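Long-range contacts in acetyltransferase (Agrobacterium tumefaciens, PDB 2DXQ), which belongs to the GNAT family and probably transfers an acetyl group from acetyl-coenzyme A to an acceptor substrate: residues A[20-28]-A[84-92]; A[47-55]-A[64-72]. All coordinates share one frame; numbering follows the deposited sequence.

Contact 1 (A[20-28]-A[84-92])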
loop_
_atom_site.group_PDB
_atom_site.type_symbol
_atom_site.label_atom_id
_atom_site.label_comp_id
_atom_site.label_asym_id
_atom_site.label_seq_id
_atom_site.Cartn_x
_atom_site.Cartn_y
_atom_site.Cartn_z
ATOM N N LEU A 20 0.262 -14.309 -14.887
ATOM C CA LEU A 20 1.442 -15.030 -14.400
ATOM C C LEU A 20 2.640 -14.848 -15.342
ATOM O O LEU A 20 3.777 -14.677 -14.895
ATOM C CB LEU A 20 1.116 -16.516 -14.156
ATOM C CG LEU A 20 0.155 -16.825 -12.994
ATOM C CD1 LEU A 20 -0.229 -18.304 -13.004
ATOM C CD2 LEU A 20 0.833 -16.478 -11.646
ATOM N N GLU A 21 2.393 -14.847 -16.649
ATOM C CA GLU A 21 3.471 -14.582 -17.610
ATOM C C GLU A 21 4.100 -13.208 -17.418
ATOM O O GLU A 21 5.328 -13.060 -17.465
ATOM C CB GLU A 21 2.969 -14.774 -19.043
ATOM C CG GLU A 21 2.499 -16.203 -19.297
ATOM C CD GLU A 21 2.192 -16.500 -20.752
ATOM O OE1 GLU A 21 2.409 -15.621 -21.615
ATOM O OE2 GLU A 21 1.741 -17.636 -21.026
ATOM N N LEU A 22 3.264 -12.204 -17.170
ATOM C CA LEU A 22 3.765 -10.856 -16.891
ATOM C C LEU A 22 4.596 -10.821 -15.613
ATOM O O LEU A 22 5.653 -10.220 -15.578
ATOM C CB LEU A 22 2.611 -9.849 -16.814
ATOM C CG LEU A 22 1.927 -9.522 -18.148
ATOM C CD1 LEU A 22 0.685 -8.665 -17.908
ATOM C CD2 LEU A 22 2.912 -8.786 -19.083
ATOM N N TYR A 23 4.124 -11.485 -14.563
ATOM C CA TYR A 23 4.845 -11.465 -13.294
ATOM C C TYR A 23 6.148 -12.261 -13.361
ATOM O O TYR A 23 7.085 -11.983 -12.623
ATOM C CB TYR A 23 3.945 -11.959 -12.161
ATOM C CG TYR A 23 2.743 -11.078 -11.874
ATOM C CD1 TYR A 23 2.816 -9.685 -11.987
ATOM C CD2 TYR A 23 1.550 -11.637 -11.454
ATOM C CE1 TYR A 23 1.722 -8.887 -11.710
ATOM C CE2 TYR A 23 0.449 -10.858 -11.151
ATOM C CZ TYR A 23 0.535 -9.481 -11.288
ATOM O OH TYR A 23 -0.557 -8.713 -10.987
ATOM N N GLN A 24 6.225 -13.215 -14.281
ATOM C CA GLN A 24 7.488 -13.897 -14.568
ATOM C C GLN A 24 8.490 -12.972 -15.269
ATOM O O GLN A 24 9.702 -13.054 -15.020
ATOM C CB GLN A 24 7.227 -15.195 -15.347
ATOM C CG GLN A 24 6.622 -16.255 -14.402
ATOM C CD GLN A 24 5.739 -17.296 -15.067
ATOM O OE1 GLN A 24 5.864 -17.562 -16.266
ATOM N NE2 GLN A 24 4.844 -17.919 -14.270
ATOM N N VAL A 25 7.983 -12.080 -16.120
ATOM C CA VAL A 25 8.812 -11.014 -16.713
ATOM C C VAL A 25 9.328 -10.057 -15.647
ATOM O O VAL A 25 10.526 -9.705 -15.631
ATOM C CB VAL A 25 8.039 -10.234 -17.820
ATOM C CG1 VAL A 25 8.815 -8.981 -18.263
ATOM C CG2 VAL A 25 7.763 -11.152 -19.008
ATOM N N LEU A 26 8.427 -9.641 -14.761
ATOM C CA LEU A 26 8.757 -8.745 -13.664
ATOM C C LEU A 26 9.928 -9.294 -12.844
ATOM O O LEU A 26 10.929 -8.595 -12.647
ATOM C CB LEU A 26 7.532 -8.494 -12.779
ATOM C CG LEU A 26 7.677 -7.547 -11.576
ATOM C CD1 LEU A 26 8.143 -6.166 -12.045
ATOM C CD2 LEU A 26 6.348 -7.460 -10.821
ATOM N N ASN A 27 9.790 -10.545 -12.389
ATOM C CA ASN A 27 10.775 -11.177 -11.517
ATOM C C ASN A 27 11.243 -12.498 -12.129
ATOM O O ASN A 27 10.702 -13.557 -11.804
ATOM C CB ASN A 27 10.184 -11.426 -10.117
ATOM C CG ASN A 27 9.682 -10.154 -9.421
ATOM O OD1 ASN A 27 10.273 -9.084 -9.518
ATOM N ND2 ASN A 27 8.594 -10.290 -8.687
ATOM N N PRO A 28 12.241 -12.450 -13.036
ATOM C CA PRO A 28 12.679 -13.680 -13.727
ATOM C C PRO A 28 13.208 -14.813 -12.833
ATOM O O PRO A 28 13.238 -15.962 -13.274
ATOM C CB PRO A 28 13.754 -13.191 -14.713
ATOM C CG PRO A 28 14.121 -11.819 -14.283
ATOM C CD PRO A 28 12.978 -11.250 -13.493
ATOM N N ILE A 84 -0.094 1.908 -5.831
ATOM C CA ILE A 84 -0.018 1.126 -7.073
ATOM C C ILE A 84 1.162 0.169 -6.995
ATOM O O ILE A 84 2.273 0.574 -6.613
ATOM C CB ILE A 84 0.046 2.036 -8.321
ATOM C CG1 ILE A 84 -1.310 2.739 -8.505
ATOM C CG2 ILE A 84 0.388 1.219 -9.584
ATOM C CD1 ILE A 84 -1.319 3.759 -9.635
ATOM N N GLU A 85 0.913 -1.097 -7.321
ATOM C CA GLU A 85 1.922 -2.140 -7.166
ATOM C C GLU A 85 2.013 -3.052 -8.379
ATOM O O GLU A 85 1.132 -3.059 -9.235
ATOM C CB GLU A 85 1.615 -2.989 -5.924
ATOM C CG GLU A 85 2.335 -2.486 -4.651
ATOM C CD GLU A 85 3.842 -2.612 -4.764
ATOM O OE1 GLU A 85 4.318 -3.297 -5.702
ATOM O OE2 GLU A 85 4.562 -2.009 -3.937
ATOM N N ASN A 86 3.104 -3.809 -8.431
ATOM C CA ASN A 86 3.349 -4.821 -9.456
ATOM C C ASN A 86 3.083 -4.347 -10.877
ATOM O O ASN A 86 2.319 -4.954 -11.643
ATOM C CB ASN A 86 2.643 -6.125 -9.132
ATOM C CG ASN A 86 3.202 -6.772 -7.880
ATOM O OD1 ASN A 86 4.412 -6.705 -7.622
ATOM N ND2 ASN A 86 2.333 -7.375 -7.091
ATOM N N VAL A 87 3.747 -3.252 -11.213
ATOM C CA VAL A 87 3.648 -2.712 -12.561
ATOM C C VAL A 87 4.644 -3.439 -13.461
ATOM O O VAL A 87 5.840 -3.506 -13.146
ATOM C CB VAL A 87 3.975 -1.210 -12.543
ATOM C CG1 VAL A 87 4.011 -0.663 -13.943
ATOM C CG2 VAL A 87 2.945 -0.465 -11.697
ATOM N N VAL A 88 4.162 -3.971 -14.584
ATOM C CA VAL A 88 5.067 -4.613 -15.523
ATOM C C VAL A 88 4.686 -4.366 -16.956
ATOM O O VAL A 88 3.508 -4.295 -17.296
ATOM C CB VAL A 88 5.333 -6.133 -15.211
ATOM C CG1 VAL A 88 4.131 -6.853 -14.710
ATOM C CG2 VAL A 88 6.001 -6.881 -16.368
ATOM N N THR A 89 5.732 -4.204 -17.760
ATOM C CA THR A 89 5.650 -4.079 -19.186
ATOM C C THR A 89 6.681 -5.034 -19.787
ATOM O O THR A 89 7.472 -5.655 -19.083
ATOM C CB THR A 89 6.017 -2.640 -19.641
ATOM O OG1 THR A 89 7.355 -2.302 -19.215
ATOM C CG2 THR A 89 5.062 -1.638 -19.064
ATOM N N LEU A 90 6.712 -5.091 -21.102
ATOM C CA LEU A 90 7.553 -6.058 -21.779
ATOM C C LEU A 90 8.731 -5.409 -22.480
ATOM O O LEU A 90 8.546 -4.332 -23.087
ATOM C CB LEU A 90 6.701 -6.797 -22.787
ATOM C CG LEU A 90 5.528 -7.586 -22.186
ATOM C CD1 LEU A 90 4.692 -8.217 -23.291
ATOM C CD2 LEU A 90 6.011 -8.651 -21.218
ATOM N N GLU A 91 9.909 -6.066 -22.418
ATOM C CA GLU A 91 11.080 -5.716 -23.280
ATOM C C GLU A 91 10.443 -5.192 -24.563
ATOM O O GLU A 91 10.917 -4.196 -25.145
ATOM C CB GLU A 91 12.007 -6.902 -23.509
ATOM N N ALA A 92 9.425 -5.874 -25.094
ATOM C CA ALA A 92 9.440 -6.480 -26.431
ATOM C C ALA A 92 8.321 -5.516 -26.911
ATOM O O ALA A 92 7.979 -5.425 -28.109
ATOM C CB ALA A 92 8.919 -7.880 -26.449
HETATM O O HOH W 1 -0.375 -6.004 -11.573
HETATM O O HOH W 2 7.046 -8.334 -6.957
#
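Val88 points from the strand into the helical segment 20-26 and meets Leu22, Tyr23, Val25 and Leu26. Its CG2, set anti to the backbone N, comes 3.4 Å from Leu22 O, a carbonyl already engaged by Leu26 N within the helix, while CG1 lies against Leu22 CB and beside the Tyr23 ring. Leu26 comes in from the next turn, its CB 4.0 Å from Val88 CB. Further along, Leu90 reaches in with a single methyl: its CD2 lies 3.8 Å from both Leu22 CD2 and Val25 CG2, crossing each side chain at about a right angle.

At the other end Tyr23 CE1 lies 3.9 Å from Asn86 CB, with ring and amide planes turned 61° apart. Asn86 O lies in the ring plane at its edge, and a water there joins the two residues, 2.8 Å from Tyr23 OH and donating to Asn86 O. A second water bridges Asn27 ND2 and Asn86 OD1, beside Leu26 CD2. The amide's ND2 is bound by Asn73 of the second subunit, and Thr75 of that subunit packs on both Tyr23 and Asn86. Asn86 has left-handed backbone angles, an irregularity consistent with the beta bulge that GNAT proteins carry in this strand; its own N-H goes to Glu85 OE1.

The axes of helical residues 20-26 and strand residues 84-88 are 89° apart, and Leu22 and Tyr23 also rest on strand 61-71. A phosphate ion beside Thr89 is consistent with the family's pocket for the coenzyme A pyrophosphate. Direct contact is made by carbon atoms, some against carbonyl oxygens, so the segments are joined by shape, and polar linkage runs through the two waters at the end bordering the second subunit.

Contact 2 (A[47-55]-A[64-72])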
loop_
_atom_site.group_PDB
_atom_site.type_symbol
_atom_site.label_atom_id
_atom_site.label_comp_id
_atom_site.label_asym_id
_atom_site.label_seq_id
_atom_site.Cartn_x
_atom_site.Cartn_y
_atom_site.Cartn_z
ATOM N N ALA A 47 -11.636 -10.881 -4.876
ATOM C CA ALA A 47 -12.605 -10.647 -3.801
ATOM C C ALA A 47 -12.232 -9.483 -2.878
ATOM O O ALA A 47 -13.073 -9.005 -2.101
ATOM C CB ALA A 47 -12.783 -11.916 -2.987
ATOM N N GLN A 48 -10.984 -9.019 -2.962
ATOM C CA GLN A 48 -10.475 -8.031 -2.002
ATOM C C GLN A 48 -11.065 -6.639 -2.243
ATOM O O GLN A 48 -10.848 -6.041 -3.298
ATOM C CB GLN A 48 -8.937 -7.976 -2.041
ATOM C CG GLN A 48 -8.306 -6.882 -1.144
ATOM C CD GLN A 48 -8.241 -7.259 0.337
ATOM O OE1 GLN A 48 -8.604 -8.364 0.739
ATOM N NE2 GLN A 48 -7.754 -6.332 1.154
ATOM N N PRO A 49 -11.805 -6.109 -1.255
ATOM C CA PRO A 49 -12.340 -4.768 -1.391
ATOM C C PRO A 49 -11.253 -3.735 -1.680
ATOM O O PRO A 49 -10.242 -3.672 -0.967
ATOM C CB PRO A 49 -12.973 -4.506 -0.018
ATOM C CG PRO A 49 -13.315 -5.863 0.478
ATOM C CD PRO A 49 -12.191 -6.724 0.030
ATOM N N GLY A 50 -11.476 -2.946 -2.722
ATOM C CA GLY A 50 -10.578 -1.850 -3.094
ATOM C C GLY A 50 -9.339 -2.234 -3.884
ATOM O O GLY A 50 -8.534 -1.364 -4.233
ATOM N N LEU A 51 -9.198 -3.517 -4.207
ATOM C CA LEU A 51 -8.080 -3.985 -5.036
ATOM C C LEU A 51 -8.577 -4.251 -6.456
ATOM O O LEU A 51 -9.565 -4.965 -6.640
ATOM C CB LEU A 51 -7.505 -5.279 -4.454
ATOM C CG LEU A 51 -6.254 -5.917 -5.093
ATOM C CD1 LEU A 51 -5.559 -6.825 -4.074
ATOM C CD2 LEU A 51 -6.544 -6.693 -6.389
ATOM N N THR A 52 -7.883 -3.696 -7.447
ATOM C CA THR A 52 -8.172 -3.987 -8.846
ATOM C C THR A 52 -6.864 -4.212 -9.581
ATOM O O THR A 52 -5.951 -3.397 -9.468
ATOM C CB THR A 52 -8.956 -2.851 -9.542
ATOM O OG1 THR A 52 -10.149 -2.537 -8.806
ATOM C CG2 THR A 52 -9.336 -3.287 -10.955
ATOM N N ILE A 53 -6.768 -5.327 -10.305
ATOM C CA ILE A 53 -5.627 -5.566 -11.185
ATOM C C ILE A 53 -6.079 -5.085 -12.567
ATOM O O ILE A 53 -7.089 -5.567 -13.083
ATOM C CB ILE A 53 -5.260 -7.072 -11.295
ATOM C CG1 ILE A 53 -4.935 -7.697 -9.930
ATOM C CG2 ILE A 53 -4.073 -7.251 -12.276
ATOM C CD1 ILE A 53 -4.897 -9.265 -9.946
ATOM N N PHE A 54 -5.345 -4.136 -13.155
ATOM C CA PHE A 54 -5.658 -3.657 -14.493
ATOM C C PHE A 54 -4.696 -4.265 -15.494
ATOM O O PHE A 54 -3.536 -4.463 -15.167
ATOM C CB PHE A 54 -5.573 -2.139 -14.548
ATOM C CG PHE A 54 -6.668 -1.461 -13.791
ATOM C CD1 PHE A 54 -7.982 -1.506 -14.267
ATOM C CD2 PHE A 54 -6.400 -0.811 -12.590
ATOM C CE1 PHE A 54 -9.024 -0.882 -13.555
ATOM C CE2 PHE A 54 -7.423 -0.192 -11.873
ATOM C CZ PHE A 54 -8.727 -0.224 -12.353
ATOM N N VAL A 55 -5.193 -4.567 -16.698
ATOM C CA VAL A 55 -4.359 -5.044 -17.800
ATOM C C VAL A 55 -4.583 -4.208 -19.065
ATOM O O VAL A 55 -5.698 -3.781 -19.337
ATOM C CB VAL A 55 -4.593 -6.553 -18.141
ATOM C CG1 VAL A 55 -4.009 -7.456 -17.060
ATOM C CG2 VAL A 55 -6.095 -6.873 -18.340
ATOM N N ALA A 64 0.568 -5.393 -20.428
ATOM C CA ALA A 64 1.016 -4.602 -19.266
ATOM C C ALA A 64 0.020 -4.776 -18.149
ATOM O O ALA A 64 -1.142 -5.119 -18.391
ATOM C CB ALA A 64 1.160 -3.118 -19.601
ATOM N N THR A 65 0.463 -4.512 -16.929
ATOM C CA THR A 65 -0.435 -4.605 -15.781
ATOM C C THR A 65 0.024 -3.661 -14.680
ATOM O O THR A 65 1.197 -3.272 -14.623
ATOM C CB THR A 65 -0.531 -6.066 -15.245
ATOM O OG1 THR A 65 -1.507 -6.145 -14.190
ATOM C CG2 THR A 65 0.789 -6.538 -14.711
ATOM N N ALA A 66 -0.935 -3.257 -13.850
ATOM C CA ALA A 66 -0.671 -2.526 -12.603
ATOM C C ALA A 66 -1.806 -2.877 -11.659
ATOM O O ALA A 66 -2.961 -3.013 -12.095
ATOM C CB ALA A 66 -0.654 -1.032 -12.863
ATOM N N THR A 67 -1.489 -2.979 -10.368
ATOM C CA THR A 67 -2.507 -3.287 -9.370
ATOM C C THR A 67 -2.765 -2.046 -8.523
ATOM O O THR A 67 -1.827 -1.425 -8.013
ATOM C CB THR A 67 -2.055 -4.450 -8.474
ATOM O OG1 THR A 67 -1.808 -5.615 -9.286
ATOM C CG2 THR A 67 -3.106 -4.750 -7.369
ATOM N N LEU A 68 -4.041 -1.702 -8.383
ATOM C CA LEU A 68 -4.453 -0.561 -7.586
ATOM C C LEU A 68 -4.995 -1.054 -6.256
ATOM O O LEU A 68 -5.817 -1.969 -6.222
ATOM C CB LEU A 68 -5.544 0.226 -8.314
ATOM C CG LEU A 68 -6.149 1.419 -7.583
ATOM C CD1 LEU A 68 -5.094 2.509 -7.298
ATOM C CD2 LEU A 68 -7.299 1.962 -8.451
ATOM N N LEU A 69 -4.544 -0.425 -5.174
ATOM C CA LEU A 69 -5.024 -0.758 -3.830
ATOM C C LEU A 69 -5.616 0.512 -3.232
ATOM O O LEU A 69 -4.896 1.462 -2.940
ATOM C CB LEU A 69 -3.871 -1.261 -2.949
ATOM C CG LEU A 69 -2.929 -2.313 -3.552
ATOM C CD1 LEU A 69 -1.708 -2.507 -2.661
ATOM C CD2 LEU A 69 -3.678 -3.637 -3.745
ATOM N N ILE A 70 -6.930 0.535 -3.068
ATOM C CA ILE A 70 -7.607 1.695 -2.474
ATOM C C ILE A 70 -7.917 1.349 -1.026
ATOM O O ILE A 70 -8.462 0.274 -0.746
ATOM C CB ILE A 70 -8.914 2.063 -3.221
ATOM C CG1 ILE A 70 -8.600 2.500 -4.661
ATOM C CG2 ILE A 70 -9.650 3.193 -2.475
ATOM C CD1 ILE A 70 -9.859 2.624 -5.578
ATOM N N VAL A 71 -7.570 2.263 -0.125
ATOM C CA VAL A 71 -7.559 1.971 1.320
ATOM C C VAL A 71 -8.460 2.960 2.066
ATOM O O VAL A 71 -8.293 4.166 1.917
ATOM C CB VAL A 71 -6.120 2.092 1.893
ATOM C CG1 VAL A 71 -6.072 1.561 3.343
ATOM C CG2 VAL A 71 -5.091 1.346 1.015
ATOM N N PRO A 72 -9.394 2.457 2.899
ATOM C CA PRO A 72 -10.213 3.363 3.702
ATOM C C PRO A 72 -9.354 4.056 4.773
ATOM O O PRO A 72 -8.391 3.445 5.282
ATOM C CB PRO A 72 -11.241 2.426 4.356
ATOM C CG PRO A 72 -10.604 1.100 4.372
ATOM C CD PRO A 72 -9.692 1.041 3.170
HETATM O O HOH W 3 -7.502 -2.610 -1.455
#
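Phe54 lies alongside Leu68, both side chains pointing the same way, and the ring edge at CE2 meets Leu68 CD2 near the ring plane at 4.0 Å. One face of the ring carries Thr52 CG2, offset toward the rim. Helix 98-112 packs against this side of the sheet: Val102 and Thr109 touch Phe54, His105 makes an edge-to-face contact with its ring, and Thr109 also reaches Leu68.

On the other side, Leu51 and Leu69 run side by side, Leu51 CG 3.7 Å from Leu69 CD2. Leu51 CG is anti to its N (chi1 -176°), which also sets it near Thr67 CG2. Ile53 and Thr67 likewise point together, and Ile53 CG2 sits 3.4 Å from Thr65 OG1. Leu19 of helix 16-26 covers Ile53, Val55 and Thr65.

The two strands form the antiparallel hairpin 51-58/61-71 within the mixed sheet of the GNAT fold, with helices packed on both faces. Thr52 with Leu68 and Phe54 with Ala66 are hydrogen-bonded pairs; Leu68 N donates almost straight to Thr52 O (2.8 Å, 171° at the hydrogen). Phe54 O accepts twice, from Thr65 OG1 at 2.8 Å and, at a longer 3.2 Å, from Ala66 N, the donors arriving from opposite faces of the carbonyl plane. The threonine's chi1 of -175° brings its hydroxyl to that oxygen.

Just before strand 51-58, the type II turn from Gln48 to Leu51 places Gly50 at positive phi, close against the backbone of Ile70. Gly50 O accepts from Ile70 N at 2.7 Å, tilted out of the carbonyl plane. A water donates to both Pro49 O and Ile70 O, and Pro49 O also accepts from Gln48 NE2 of the second subunit.

Contacts 1 and 2 have centres 16 Å apart and share one mixed sheet, in which strand 61-71 lies between 51-58 and 81-88. Both segments of contact 2 fall between those of contact 1 in sequence: helix 16-26 comes first, then the hairpin, then strand 81-88 returns beside it. The two contacts meet directly through probable hydrogen bonds from Glu85 N to Thr67 O (2.8 Å) and from Val88 N to Thr65 O (3.0 Å). Side chains of helix 16-26 touch strands 51-58, 61-71 and 81-88, while helix 98-112 packs on the sheet's other face. Both contacts also touch the second subunit, so this part of the acetyltransferase fold contributes to the dimer interface.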